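Local coordinates for protein putative glycoside hydrolase (Bacteroides thetaiotaomicron VPI-5482, PDB 3HBZ) that binds calcium and sodium ions and, as a putative glycoside hydrolase, may play a role in carbohydrate metabolism, at residues 145-150 with 157-162; 124-129 with 180-185; 217-222 with 235-240. All coordinates share one frame; numbering follows the deposited sequence.

In the fold
Following the chain from its N terminus, segment 124-129 pairs with 180-185, so interaction 2 closes a loop of 50 residues. Interaction 1, the hairpin of 145-150 with 157-162, forms and closes within that loop. The two touch: Thr147 OG1 lies 2.6 Å from Asn181 O, a probable hydrogen bond, and Leu159 packs on Leu182, since strands 158-165 and 177-183 are neighbours in one sheet. Interaction 3 opens only after both have closed and closes a loop of 12 residues between 217-222 and 235-240, the end of strand 210-220 and the loop leading into strand 240-247. It touches neither of the others, yet strand 328-338 pairs with both 158-165 and 210-220.

Interaction 1: 145-150 with 157-162; sequences YPTFQF and KCLSLV. With CA (calcium ion), chain B.
Phe148 with Ser160 and Phe150 with Cys158 are the hydrogen-bonded pairs of an antiparallel hairpin, their strand axes 138° apart, and a further bond runs from Val162 N to Pro146 O (2.8 Å). The Phe148 N to Ser160 O bond is almost straight, 177° at the hydrogen. On the face carrying Phe148, Phe150, Cys158 and Ser160, the Phe148 ring reaches across the strands: its CG stands between the backbone N and the carbonyl carbon (chi1 60°), and Ser160 CB sits over one ring face, 3.8 Å from the centroid of Phe148. Ser160 OG comes to 3.2 Å from Phe148 CZ, and Val162 CG2 meets the edge of the same ring. Phe150 turns the other way, its CG anti to the backbone N, and Cys158 SG touches its edge in plane, 3.9 Å from Phe150 CD2. On the other face Thr147 and Leu161 lie side by side, CG2 against CD2. Gln149, also on that face, crosses the aliphatic chain of Lys157 just before strand 158-165 and donates an NE2 hydrogen to Phe102 O. Lys157 O binds the calcium ion at 2.3 Å, joined by water 1, Asn101, Glu103, Thr155 and Asp332. Strand 158-165 is flanked on its other side by strand 328-338, while helix 130-134 packs on Pro146 and strand 177-183 covers Thr147 and Leu159.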
ATOM      1  N   TYR A 145      -7.894 -13.982  -1.037  1.00 22.43           N
ATOM      2  CA  TYR A 145      -6.676 -13.224  -1.223  1.00 23.12           C
ATOM      3  C   TYR A 145      -5.754 -13.301   0.027  1.00 26.29           C
ATOM      4  O   TYR A 145      -6.177 -13.722   1.117  1.00 25.01           O
ATOM      5  CB  TYR A 145      -6.996 -11.771  -1.508  1.00 23.48           C
ATOM      6  CG  TYR A 145      -7.515 -11.514  -2.900  1.00 26.59           C
ATOM      7  CD1 TYR A 145      -8.814 -11.846  -3.250  1.00 23.10           C
ATOM      8  CD2 TYR A 145      -6.690 -10.909  -3.878  1.00 25.75           C
ATOM      9  CE1 TYR A 145      -9.285 -11.602  -4.542  1.00 23.92           C
ATOM     10  CE2 TYR A 145      -7.150 -10.680  -5.172  1.00 24.72           C
ATOM     11  CZ  TYR A 145      -8.437 -11.040  -5.506  1.00 28.15           C
ATOM     12  OH  TYR A 145      -8.892 -10.771  -6.773  1.00 24.56           O
ATOM     13  N   PRO A 146      -4.480 -12.923  -0.141  1.00 21.92           N
ATOM     14  CA  PRO A 146      -3.548 -12.932   0.990  1.00 23.30           C
ATOM     15  C   PRO A 146      -3.876 -11.892   2.065  1.00 24.57           C
ATOM     16  O   PRO A 146      -3.505 -12.074   3.242  1.00 23.84           O
ATOM     17  CB  PRO A 146      -2.190 -12.621   0.333  1.00 22.08           C
ATOM     18  CG  PRO A 146      -2.364 -13.091  -1.103  1.00 21.98           C
ATOM     19  CD  PRO A 146      -3.793 -12.638  -1.427  1.00 21.76           C
ATOM     20  N   THR A 147      -4.598 -10.851   1.671  1.00 22.70           N
ATOM     21  CA  THR A 147      -4.876  -9.729   2.538  1.00 23.72           C
ATOM     22  C   THR A 147      -6.405  -9.538   2.566  1.00 25.92           C
ATOM     23  O   THR A 147      -7.004  -9.245   1.534  1.00 27.34           O
ATOM     24  CB  THR A 147      -4.205  -8.505   2.032  1.00 22.38           C
ATOM     25  OG1 THR A 147      -2.794  -8.700   1.982  1.00 24.31           O
ATOM     26  CG2 THR A 147      -4.514  -7.264   2.958  1.00 18.94           C
ATOM     27  N   PHE A 148      -7.024  -9.752   3.733  1.00 24.68           N
ATOM     28  CA  PHE A 148      -8.478  -9.573   3.883  1.00 24.09           C
ATOM     29  C   PHE A 148      -8.849  -9.120   5.273  1.00 25.43           C
ATOM     30  O   PHE A 148      -7.995  -8.952   6.140  1.00 24.91           O
ATOM     31  CB  PHE A 148      -9.252 -10.846   3.497  1.00 23.11           C
ATOM     32  CG  PHE A 148      -8.894 -12.087   4.336  1.00 24.01           C
ATOM     33  CD1 PHE A 148      -7.756 -12.838   4.039  1.00 28.49           C
ATOM     34  CD2 PHE A 148      -9.697 -12.493   5.395  1.00 30.14           C
ATOM     35  CE1 PHE A 148      -7.419 -13.958   4.769  1.00 23.99           C
ATOM     36  CE2 PHE A 148      -9.367 -13.612   6.143  1.00 28.83           C
ATOM     37  CZ  PHE A 148      -8.234 -14.356   5.832  1.00 24.45           C
ATOM     38  N   GLN A 149     -10.145  -8.853   5.467  1.00 23.51           N
ATOM     39  CA  GLN A 149     -10.651  -8.417   6.762  1.00 23.68           C
ATOM     40  C   GLN A 149     -11.338  -9.550   7.485  1.00 24.18           C
ATOM     41  O   GLN A 149     -12.112 -10.280   6.871  1.00 26.36           O
ATOM     42  CB  GLN A 149     -11.658  -7.291   6.563  1.00 23.51           C
ATOM     43  CG  GLN A 149     -12.059  -6.565   7.855  1.00 26.11           C
ATOM     44  CD  GLN A 149     -13.102  -5.502   7.616  1.00 30.67           C
ATOM     45  OE1 GLN A 149     -14.018  -5.718   6.834  1.00 26.90           O
ATOM     46  NE2 GLN A 149     -12.976  -4.345   8.295  1.00 25.91           N
ATOM     47  N   PHE A 150     -11.095  -9.685   8.779  1.00 25.39           N
ATOM     48  CA  PHE A 150     -11.639 -10.818   9.550  1.00 26.34           C
ATOM     49  C   PHE A 150     -12.546 -10.269  10.634  1.00 26.65           C
ATOM     50  O   PHE A 150     -12.189  -9.260  11.270  1.00 24.57           O
ATOM     51  CB  PHE A 150     -10.465 -11.580  10.176  1.00 25.87           C
ATOM     52  CG  PHE A 150     -10.863 -12.705  11.072  1.00 23.07           C
ATOM     53  CD1 PHE A 150     -11.695 -13.725  10.612  1.00 27.65           C
ATOM     54  CD2 PHE A 150     -10.382 -12.769  12.369  1.00 23.77           C
ATOM     55  CE1 PHE A 150     -12.049 -14.805  11.442  1.00 34.93           C
ATOM     56  CE2 PHE A 150     -10.721 -13.850  13.223  1.00 34.56           C
ATOM     57  CZ  PHE A 150     -11.561 -14.877  12.749  1.00 29.72           C
ATOM     58  N   LYS A 157     -13.510  -5.507  13.931  1.00 23.76           N
ATOM     59  CA  LYS A 157     -12.874  -6.418  12.977  1.00 22.57           C
ATOM     60  C   LYS A 157     -11.401  -6.155  12.998  1.00 23.63           C
ATOM     61  O   LYS A 157     -10.962  -5.233  13.716  1.00 23.15           O
ATOM     62  CB  LYS A 157     -13.444  -6.203  11.596  1.00 22.96           C
ATOM     63  CG  LYS A 157     -15.013  -6.330  11.619  1.00 26.47           C
ATOM     64  CD  LYS A 157     -15.627  -5.968  10.285  1.00 30.47           C
ATOM     65  CE  LYS A 157     -17.153  -6.245  10.274  1.00 37.51           C
ATOM     66  NZ  LYS A 157     -17.750  -5.654   9.056  1.00 40.71           N
ATOM     67  N   CYS A 158     -10.654  -6.973  12.255  1.00 24.22           N
ATOM     68  CA  CYS A 158      -9.204  -6.780  12.145  1.00 25.76           C
ATOM     69  C   CYS A 158      -8.658  -7.175  10.780  1.00 25.40           C
ATOM     70  O   CYS A 158      -9.388  -7.651   9.911  1.00 26.79           O
ATOM     71  CB  CYS A 158      -8.479  -7.562  13.224  1.00 25.45           C
ATOM     72  SG  CYS A 158      -8.529  -9.383  13.003  1.00 26.48           S
ATOM     73  N   LEU A 159      -7.362  -6.910  10.624  1.00 26.48           N
ATOM     74  CA  LEU A 159      -6.592  -7.235   9.468  1.00 25.37           C
ATOM     75  C   LEU A 159      -6.172  -8.692   9.591  1.00 26.17           C
ATOM     76  O   LEU A 159      -5.727  -9.129  10.657  1.00 23.60           O
ATOM     77  CB  LEU A 159      -5.326  -6.349   9.430  1.00 25.96           C
ATOM     78  CG  LEU A 159      -4.299  -6.625   8.331  1.00 23.85           C
ATOM     79  CD1 LEU A 159      -4.955  -6.419   6.961  1.00 22.48           C
ATOM     80  CD2 LEU A 159      -3.029  -5.705   8.586  1.00 19.83           C
ATOM     81  N   SER A 160      -6.332  -9.438   8.492  1.00 23.36           N
ATOM     82  CA  SER A 160      -5.869 -10.797   8.400  1.00 22.96           C
ATOM     83  C   SER A 160      -4.976 -10.994   7.186  1.00 23.76           C
ATOM     84  O   SER A 160      -5.348 -10.694   6.049  1.00 23.76           O
ATOM     85  CB  SER A 160      -7.089 -11.741   8.299  1.00 25.89           C
ATOM     86  OG  SER A 160      -6.649 -13.083   8.282  1.00 26.46           O
ATOM     87  N   LEU A 161      -3.800 -11.539   7.434  1.00 23.73           N
ATOM     88  CA  LEU A 161      -2.799 -11.743   6.418  1.00 25.91           C
ATOM     89  C   LEU A 161      -2.460 -13.239   6.402  1.00 26.56           C
ATOM     90  O   LEU A 161      -2.090 -13.814   7.432  1.00 24.91           O
ATOM     91  CB  LEU A 161      -1.551 -10.924   6.762  1.00 24.89           C
ATOM     92  CG  LEU A 161      -1.830  -9.416   6.887  1.00 28.09           C
ATOM     93  CD1 LEU A 161      -0.514  -8.670   7.212  1.00 27.42           C
ATOM     94  CD2 LEU A 161      -2.466  -8.794   5.645  1.00 22.70           C
ATOM     95  N   VAL A 162      -2.665 -13.866   5.253  1.00 26.04           N
ATOM     96  CA  VAL A 162      -2.481 -15.306   5.113  1.00 26.90           C
ATOM     97  C   VAL A 162      -1.639 -15.589   3.859  1.00 24.87           C
ATOM     98  O   VAL A 162      -2.000 -15.198   2.806  1.00 26.87           O
ATOM     99  CB  VAL A 162      -3.809 -16.066   5.028  1.00 26.30           C
ATOM    100  CG1 VAL A 162      -3.584 -17.590   4.788  1.00 22.51           C
ATOM    101  CG2 VAL A 162      -4.649 -15.886   6.299  1.00 22.87           C
TER
HETATM  102 CA    CA B   1     -10.484  -3.506  15.136  1.00 35.78          CA
HETATM  103  O   HOH W   1     -10.183  -1.954  16.904  1.00 22.13           O

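Interaction 2: 124-129 with 180-185; sequences MEWASG and GNLFIG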
HETATM    1  N   MSE A 124      -6.810   8.034   3.745  1.00 27.57           N
HETATM    2  CA  MSE A 124      -5.712   7.124   3.343  1.00 28.94           C
HETATM    3  C   MSE A 124      -6.246   5.752   2.926  1.00 29.73           C
HETATM    4  O   MSE A 124      -7.168   5.211   3.566  1.00 30.36           O
HETATM    5  CB  MSE A 124      -4.703   6.927   4.484  1.00 24.52           C
HETATM    6  CG  MSE A 124      -3.368   6.342   3.993  1.00 33.38           C
HETATM    7 SE   MSE A 124      -2.175   6.038   5.441  0.75 28.77          SE
HETATM    8  CE  MSE A 124      -2.906   4.337   6.086  1.00 35.91           C
ATOM      9  N   GLU A 125      -5.669   5.212   1.854  1.00 29.41           N
ATOM     10  CA  GLU A 125      -5.849   3.851   1.433  1.00 29.92           C
ATOM     11  C   GLU A 125      -4.573   3.041   1.679  1.00 30.95           C
ATOM     12  O   GLU A 125      -3.498   3.353   1.147  1.00 25.59           O
ATOM     13  CB  GLU A 125      -6.216   3.777  -0.040  1.00 33.15           C
ATOM     14  CG  GLU A 125      -7.369   4.698  -0.407  1.00 37.40           C
ATOM     15  CD  GLU A 125      -8.045   4.375  -1.745  1.00 34.55           C
ATOM     16  OE1 GLU A 125      -7.667   3.365  -2.416  1.00 32.16           O
ATOM     17  OE2 GLU A 125      -8.993   5.146  -2.086  1.00 36.62           O
ATOM     18  N   TRP A 126      -4.678   2.019   2.520  1.00 27.12           N
ATOM     19  CA  TRP A 126      -3.579   1.058   2.676  1.00 25.88           C
ATOM     20  C   TRP A 126      -3.427   0.306   1.363  1.00 29.06           C
ATOM     21  O   TRP A 126      -4.381   0.163   0.591  1.00 25.89           O
ATOM     22  CB  TRP A 126      -3.865   0.043   3.769  1.00 25.00           C
ATOM     23  CG  TRP A 126      -3.820   0.579   5.176  1.00 22.23           C
ATOM     24  CD1 TRP A 126      -4.827   1.177   5.856  1.00 28.32           C
ATOM     25  CD2 TRP A 126      -2.692   0.536   6.074  1.00 22.32           C
ATOM     26  NE1 TRP A 126      -4.385   1.541   7.131  1.00 26.25           N
ATOM     27  CE2 TRP A 126      -3.088   1.128   7.284  1.00 25.01           C
ATOM     28  CE3 TRP A 126      -1.398   0.024   5.971  1.00 26.32           C
ATOM     29  CZ2 TRP A 126      -2.228   1.253   8.367  1.00 28.15           C
ATOM     30  CZ3 TRP A 126      -0.551   0.109   7.050  1.00 27.84           C
ATOM     31  CH2 TRP A 126      -0.958   0.721   8.235  1.00 29.34           C
ATOM     32  N   ALA A 127      -2.221  -0.164   1.114  1.00 27.04           N
ATOM     33  CA  ALA A 127      -1.929  -0.972  -0.078  1.00 27.11           C
ATOM     34  C   ALA A 127      -1.607  -2.402   0.351  1.00 24.77           C
ATOM     35  O   ALA A 127      -1.199  -2.633   1.505  1.00 26.49           O
ATOM     36  CB  ALA A 127      -0.729  -0.367  -0.827  1.00 23.50           C
ATOM     37  N   SER A 128      -1.757  -3.345  -0.592  1.00 21.73           N
ATOM     38  CA  SER A 128      -1.283  -4.734  -0.449  1.00 23.11           C
ATOM     39  C   SER A 128      -0.945  -5.266  -1.809  1.00 25.86           C
ATOM     40  O   SER A 128      -1.145  -4.569  -2.818  1.00 25.91           O
ATOM     41  CB  SER A 128      -2.363  -5.664   0.125  1.00 26.93           C
ATOM     42  OG  SER A 128      -3.437  -5.856  -0.794  1.00 22.79           O
ATOM     43  N   GLY A 129      -0.466  -6.512  -1.850  1.00 24.36           N
ATOM     44  CA  GLY A 129      -0.268  -7.177  -3.125  1.00 27.33           C
ATOM     45  C   GLY A 129      -1.495  -7.812  -3.770  1.00 25.06           C
ATOM     46  O   GLY A 129      -1.343  -8.590  -4.718  1.00 26.10           O
ATOM     47  N   GLY A 180       0.729 -12.592   2.749  1.00 24.53           N
ATOM     48  CA  GLY A 180      -0.239 -11.529   3.007  1.00 24.93           C
ATOM     49  C   GLY A 180       0.533 -10.330   3.526  1.00 23.88           C
ATOM     50  O   GLY A 180       1.312 -10.436   4.500  1.00 24.88           O
ATOM     51  N   ASN A 181       0.303  -9.188   2.923  1.00 24.50           N
ATOM     52  CA  ASN A 181       0.872  -7.945   3.401  1.00 23.66           C
ATOM     53  C   ASN A 181      -0.101  -6.757   3.422  1.00 26.54           C
ATOM     54  O   ASN A 181      -1.203  -6.771   2.847  1.00 29.24           O
ATOM     55  CB  ASN A 181       2.137  -7.592   2.596  1.00 23.32           C
ATOM     56  CG  ASN A 181       1.854  -7.429   1.127  1.00 27.61           C
ATOM     57  OD1 ASN A 181       0.722  -7.616   0.658  1.00 29.71           O
ATOM     58  ND2 ASN A 181       2.870  -7.065   0.396  1.00 26.19           N
ATOM     59  N   LEU A 182       0.327  -5.718   4.123  1.00 26.86           N
ATOM     60  CA  LEU A 182      -0.384  -4.467   4.116  1.00 24.96           C
ATOM     61  C   LEU A 182       0.654  -3.429   4.420  1.00 25.03           C
ATOM     62  O   LEU A 182       1.483  -3.627   5.334  1.00 26.32           O
ATOM     63  CB  LEU A 182      -1.491  -4.406   5.172  1.00 24.37           C
ATOM     64  CG  LEU A 182      -2.515  -3.285   5.007  1.00 25.27           C
ATOM     65  CD1 LEU A 182      -3.535  -3.743   3.917  1.00 25.56           C
ATOM     66  CD2 LEU A 182      -3.226  -2.918   6.381  1.00 20.60           C
ATOM     67  N   PHE A 183       0.595  -2.312   3.701  1.00 23.40           N
ATOM     68  CA  PHE A 183       1.539  -1.253   3.946  1.00 27.28           C
ATOM     69  C   PHE A 183       1.066   0.137   3.550  1.00 25.00           C
ATOM     70  O   PHE A 183       0.174   0.303   2.744  1.00 23.64           O
ATOM     71  CB  PHE A 183       2.873  -1.576   3.228  1.00 25.30           C
ATOM     72  CG  PHE A 183       2.726  -1.830   1.727  1.00 26.30           C
ATOM     73  CD1 PHE A 183       2.369  -3.078   1.233  1.00 22.99           C
ATOM     74  CD2 PHE A 183       2.935  -0.829   0.829  1.00 23.46           C
ATOM     75  CE1 PHE A 183       2.245  -3.313  -0.100  1.00 25.68           C
ATOM     76  CE2 PHE A 183       2.804  -1.049  -0.514  1.00 26.76           C
ATOM     77  CZ  PHE A 183       2.466  -2.300  -0.992  1.00 25.34           C
ATOM     78  N   ILE A 184       1.720   1.129   4.122  1.00 24.57           N
ATOM     79  CA  ILE A 184       1.546   2.505   3.720  1.00 23.88           C
ATOM     80  C   ILE A 184       2.371   2.759   2.460  1.00 24.50           C
ATOM     81  O   ILE A 184       3.573   2.544   2.425  1.00 25.01           O
ATOM     82  CB  ILE A 184       1.923   3.477   4.815  1.00 23.45           C
ATOM     83  CG1 ILE A 184       0.923   3.368   5.983  1.00 23.46           C
ATOM     84  CG2 ILE A 184       1.982   5.003   4.245  1.00 22.63           C
ATOM     85  CD1 ILE A 184       1.349   4.219   7.186  1.00 26.29           C
ATOM     86  N   GLY A 185       1.720   3.262   1.427  1.00 25.32           N
ATOM     87  CA  GLY A 185       2.389   3.373   0.113  1.00 24.69           C
ATOM     88  C   GLY A 185       1.429   3.004  -1.016  1.00 28.20           C
ATOM     89  O   GLY A 185       0.211   3.223  -0.923  1.00 24.38           O
TER
HETATM   90  O   HOH W   2      -1.148   4.075   2.243  1.00 23.36           O
HETATM   91  O   HOH W   3      -2.456   3.519  -1.373  1.00 24.78           O
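Trp126 is held between Leu182 and Ile184 on opposite sides of its indole. Leu182 CD2 packs toward the rim on one side, 3.5 Å from Trp126 CE3; Ile184 CG1, also offset toward the rim, lies on the other, 3.7 Å from Trp126 CZ3, alongside the selenomethionine methyl CE of Met124, and Phe183 N comes to the edge. Phe183 CB points away from 124-129, yet its ring comes back to Ala127, with CG set between the backbone N and the carbonyl carbon (chi1 55°), and Ala127 CB rests over the ring face, 3.6 Å from Phe183 CE2. A single antiparallel bridge, hydrogen-bonded in both directions, joins Ala127 and Phe183, the Ala127 N to Phe183 O bond being 2.9 Å. Asn181 OD1 accepts a hydrogen bond from Gly129 N at 3.0 Å, just before helix 130-134. At the other end waters 2 and 3 link Glu125 O to Gly185 N and O. Outside the contact, Glu116 of the sodium site accepts the N-H of Trp126 NE1 and, with the packing on both sides, helps hold the indole. Backbone pairing is thus brief: one bridge, an amide side chain and two waters supply the polar links, the rings the apolar packing.

Interaction 3: 217-222 with 235-240; sequences YKYKAG and KRDICD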
ATOM      1  N   TYR A 217      -1.130  -8.386  17.975  1.00 23.74           N
ATOM      2  CA  TYR A 217      -1.149  -9.427  16.962  1.00 22.72           C
ATOM      3  C   TYR A 217      -1.427 -10.796  17.522  1.00 25.63           C
ATOM      4  O   TYR A 217      -1.282 -11.045  18.712  1.00 27.14           O
ATOM      5  CB  TYR A 217       0.144  -9.457  16.140  1.00 21.69           C
ATOM      6  CG  TYR A 217       1.272 -10.178  16.808  1.00 23.39           C
ATOM      7  CD1 TYR A 217       1.995  -9.566  17.842  1.00 29.47           C
ATOM      8  CD2 TYR A 217       1.639 -11.462  16.421  1.00 26.38           C
ATOM      9  CE1 TYR A 217       3.058 -10.216  18.461  1.00 26.58           C
ATOM     10  CE2 TYR A 217       2.675 -12.138  17.060  1.00 20.81           C
ATOM     11  CZ  TYR A 217       3.393 -11.496  18.073  1.00 23.19           C
ATOM     12  OH  TYR A 217       4.422 -12.146  18.709  1.00 23.71           O
ATOM     13  N   LYS A 218      -1.842 -11.665  16.610  1.00 24.39           N
ATOM     14  CA  LYS A 218      -1.855 -13.095  16.778  1.00 25.18           C
ATOM     15  C   LYS A 218      -1.104 -13.670  15.572  1.00 24.90           C
ATOM     16  O   LYS A 218      -1.139 -13.090  14.455  1.00 26.06           O
ATOM     17  CB  LYS A 218      -3.290 -13.653  16.785  1.00 24.23           C
ATOM     18  CG  LYS A 218      -4.134 -13.331  18.000  1.00 24.99           C
ATOM     19  CD  LYS A 218      -5.524 -13.947  17.884  1.00 20.48           C
ATOM     20  CE  LYS A 218      -6.338 -13.766  19.157  1.00 22.02           C
ATOM     21  NZ  LYS A 218      -7.755 -14.203  19.069  1.00 30.79           N
ATOM     22  N   TYR A 219      -0.482 -14.830  15.758  1.00 24.04           N
ATOM     23  CA  TYR A 219       0.250 -15.457  14.661  1.00 22.39           C
ATOM     24  C   TYR A 219       0.285 -16.973  14.769  1.00 24.76           C
ATOM     25  O   TYR A 219       0.545 -17.527  15.842  1.00 25.61           O
ATOM     26  CB  TYR A 219       1.676 -14.920  14.568  1.00 22.49           C
ATOM     27  CG  TYR A 219       2.456 -15.460  13.370  1.00 26.02           C
ATOM     28  CD1 TYR A 219       2.148 -15.033  12.095  1.00 25.81           C
ATOM     29  CD2 TYR A 219       3.472 -16.414  13.515  1.00 26.49           C
ATOM     30  CE1 TYR A 219       2.812 -15.504  10.975  1.00 24.85           C
ATOM     31  CE2 TYR A 219       4.169 -16.929  12.364  1.00 21.85           C
ATOM     32  CZ  TYR A 219       3.807 -16.481  11.108  1.00 21.58           C
ATOM     33  OH  TYR A 219       4.452 -16.859   9.964  1.00 26.87           O
ATOM     34  N   LYS A 220       0.062 -17.620  13.627  1.00 25.58           N
ATOM     35  CA  LYS A 220       0.225 -19.069  13.475  1.00 27.08           C
ATOM     36  C   LYS A 220       1.022 -19.329  12.171  1.00 26.55           C
ATOM     37  O   LYS A 220       0.671 -18.828  11.129  1.00 31.13           O
ATOM     38  CB  LYS A 220      -1.136 -19.733  13.428  1.00 28.18           C
ATOM     39  CG  LYS A 220      -1.110 -21.285  13.364  1.00 31.42           C
ATOM     40  CD  LYS A 220      -2.496 -21.871  13.605  1.00 40.41           C
ATOM     41  N   ALA A 221       2.134 -20.044  12.265  1.00 26.26           N
ATOM     42  CA  ALA A 221       2.916 -20.428  11.095  1.00 25.26           C
ATOM     43  C   ALA A 221       2.177 -21.519  10.369  1.00 27.92           C
ATOM     44  O   ALA A 221       1.528 -22.334  11.003  1.00 25.46           O
ATOM     45  CB  ALA A 221       4.283 -20.947  11.523  1.00 25.46           C
ATOM     46  N   GLY A 222       2.305 -21.569   9.054  1.00 26.68           N
ATOM     47  CA  GLY A 222       1.829 -22.705   8.290  1.00 27.14           C
ATOM     48  C   GLY A 222       2.666 -23.931   8.571  1.00 28.47           C
ATOM     49  O   GLY A 222       3.808 -23.820   9.015  1.00 29.01           O
ATOM     50  N   LYS A 235      12.807 -25.501   9.412  1.00 47.17           N
ATOM     51  CA  LYS A 235      12.422 -24.088   9.452  1.00 46.09           C
ATOM     52  C   LYS A 235      10.957 -23.887   9.833  1.00 41.51           C
ATOM     53  O   LYS A 235      10.104 -24.672   9.467  1.00 39.22           O
ATOM     54  CB  LYS A 235      12.775 -23.412   8.115  1.00 46.39           C
ATOM     55  CG  LYS A 235      13.500 -22.060   8.311  1.00 54.40           C
ATOM     56  CD  LYS A 235      14.075 -21.438   7.024  1.00 57.13           C
ATOM     57  CE  LYS A 235      14.388 -19.940   7.245  1.00 64.02           C
ATOM     58  NZ  LYS A 235      14.605 -19.186   5.971  1.00 67.74           N
ATOM     59  N   ARG A 236      10.686 -22.857  10.630  1.00 38.18           N
ATOM     60  CA  ARG A 236       9.313 -22.498  10.978  1.00 35.27           C
ATOM     61  C   ARG A 236       9.086 -21.052  10.518  1.00 31.50           C
ATOM     62  O   ARG A 236       9.977 -20.227  10.632  1.00 28.90           O
ATOM     63  CB  ARG A 236       9.083 -22.701  12.454  1.00 35.19           C
ATOM     64  CG  ARG A 236       7.636 -22.767  12.855  1.00 42.92           C
ATOM     65  CD  ARG A 236       7.035 -24.197  12.961  1.00 45.22           C
ATOM     66  NE  ARG A 236       5.656 -24.024  13.426  1.00 46.55           N
ATOM     67  CZ  ARG A 236       4.546 -24.579  12.933  1.00 46.41           C
ATOM     68  NH1 ARG A 236       4.552 -25.491  11.968  1.00 43.63           N
ATOM     69  NH2 ARG A 236       3.386 -24.222  13.462  1.00 41.85           N
ATOM     70  N   ASP A 237       7.938 -20.766   9.903  1.00 27.42           N
ATOM     71  CA  ASP A 237       7.703 -19.434   9.369  1.00 25.88           C
ATOM     72  C   ASP A 237       7.540 -18.439  10.531  1.00 27.54           C
ATOM     73  O   ASP A 237       7.289 -18.847  11.681  1.00 26.70           O
ATOM     74  CB  ASP A 237       6.448 -19.454   8.478  1.00 26.42           C
ATOM     75  CG  ASP A 237       6.426 -18.367   7.403  1.00 27.97           C
ATOM     76  OD1 ASP A 237       7.373 -17.529   7.299  1.00 23.74           O
ATOM     77  OD2 ASP A 237       5.409 -18.347   6.647  1.00 25.96           O
ATOM     78  N   ILE A 238       7.737 -17.153  10.242  1.00 25.49           N
ATOM     79  CA  ILE A 238       7.463 -16.093  11.211  1.00 24.36           C
ATOM     80  C   ILE A 238       7.014 -14.874  10.435  1.00 23.33           C
ATOM     81  O   ILE A 238       7.351 -14.725   9.258  1.00 25.68           O
ATOM     82  CB  ILE A 238       8.709 -15.783  12.135  1.00 26.08           C
ATOM     83  CG1 ILE A 238       8.318 -15.040  13.429  1.00 27.36           C
ATOM     84  CG2 ILE A 238       9.834 -15.010  11.333  1.00 23.64           C
ATOM     85  CD1 ILE A 238       7.200 -15.728  14.311  1.00 24.32           C
ATOM     86  N   CYS A 239       6.201 -14.038  11.080  1.00 23.85           N
ATOM     87  CA  CYS A 239       5.775 -12.768  10.539  1.00 22.62           C
ATOM     88  C   CYS A 239       6.850 -11.694  10.645  1.00 25.19           C
ATOM     89  O   CYS A 239       7.885 -11.893  11.335  1.00 27.70           O
ATOM     90  CB  CYS A 239       4.536 -12.304  11.288  1.00 25.13           C
ATOM     91  SG  CYS A 239       4.800 -12.154  13.069  1.00 28.05           S
ATOM     92  N   ASP A 240       6.617 -10.566   9.975  1.00 25.63           N
ATOM     93  CA  ASP A 240       7.423  -9.345  10.159  1.00 24.72           C
ATOM     94  C   ASP A 240       6.475  -8.170  10.309  1.00 25.44           C
ATOM     95  O   ASP A 240       5.381  -8.124   9.699  1.00 25.29           O
ATOM     96  CB  ASP A 240       8.383  -9.130   8.987  1.00 24.73           C
ATOM     97  CG  ASP A 240       9.611  -8.301   9.347  1.00 29.35           C
ATOM     98  OD1 ASP A 240       9.804  -7.846  10.501  1.00 29.27           O
ATOM     99  OD2 ASP A 240      10.398  -8.097   8.427  1.00 27.43           O
TER
HETATM  100  O   HOH W   4       6.352 -23.020   8.938  1.00 24.54           O
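Cys239 lies over one face of the Tyr219 ring with both backbone and side chain: its N is 3.4 Å from Tyr219 CZ, its CB 3.6 Å from Tyr219 CE1, and its SG 4.2 Å from the centroid of Tyr219, a sulfur-aromatic contact over the face. The same sulfur approaches the Tyr217 ring obliquely. Asp237 O meets the edge of the Tyr219 ring in plane, and Ile238 CD1 touches CE2 of Tyr219 at 3.8 Å, the two side chains crossing at about a right angle. Tyr219 CB points toward the loop, CG lies anti to the backbone N (chi1 -175°), and the OH is hydrogen-bonded to Ser314 O. Ala221 CB lies over one face of the Arg236 guanidinium, 3.9 Å from Arg236 NE, which makes a salt bridge with Glu277. Water 4 joins Gly222 O to Asp237 N, and the carboxylate of Asp237 reaches Ser327, Ser315 and Ala324 through OD2. No direct hydrogen bond crosses between 217-222 and 235-240. The contact therefore packs the end of one beta strand, 210-220, against the loop entering another, 240-247, in the predominantly antiparallel beta fold of the putative carbohydrate metabolism domain, away from the metal sites.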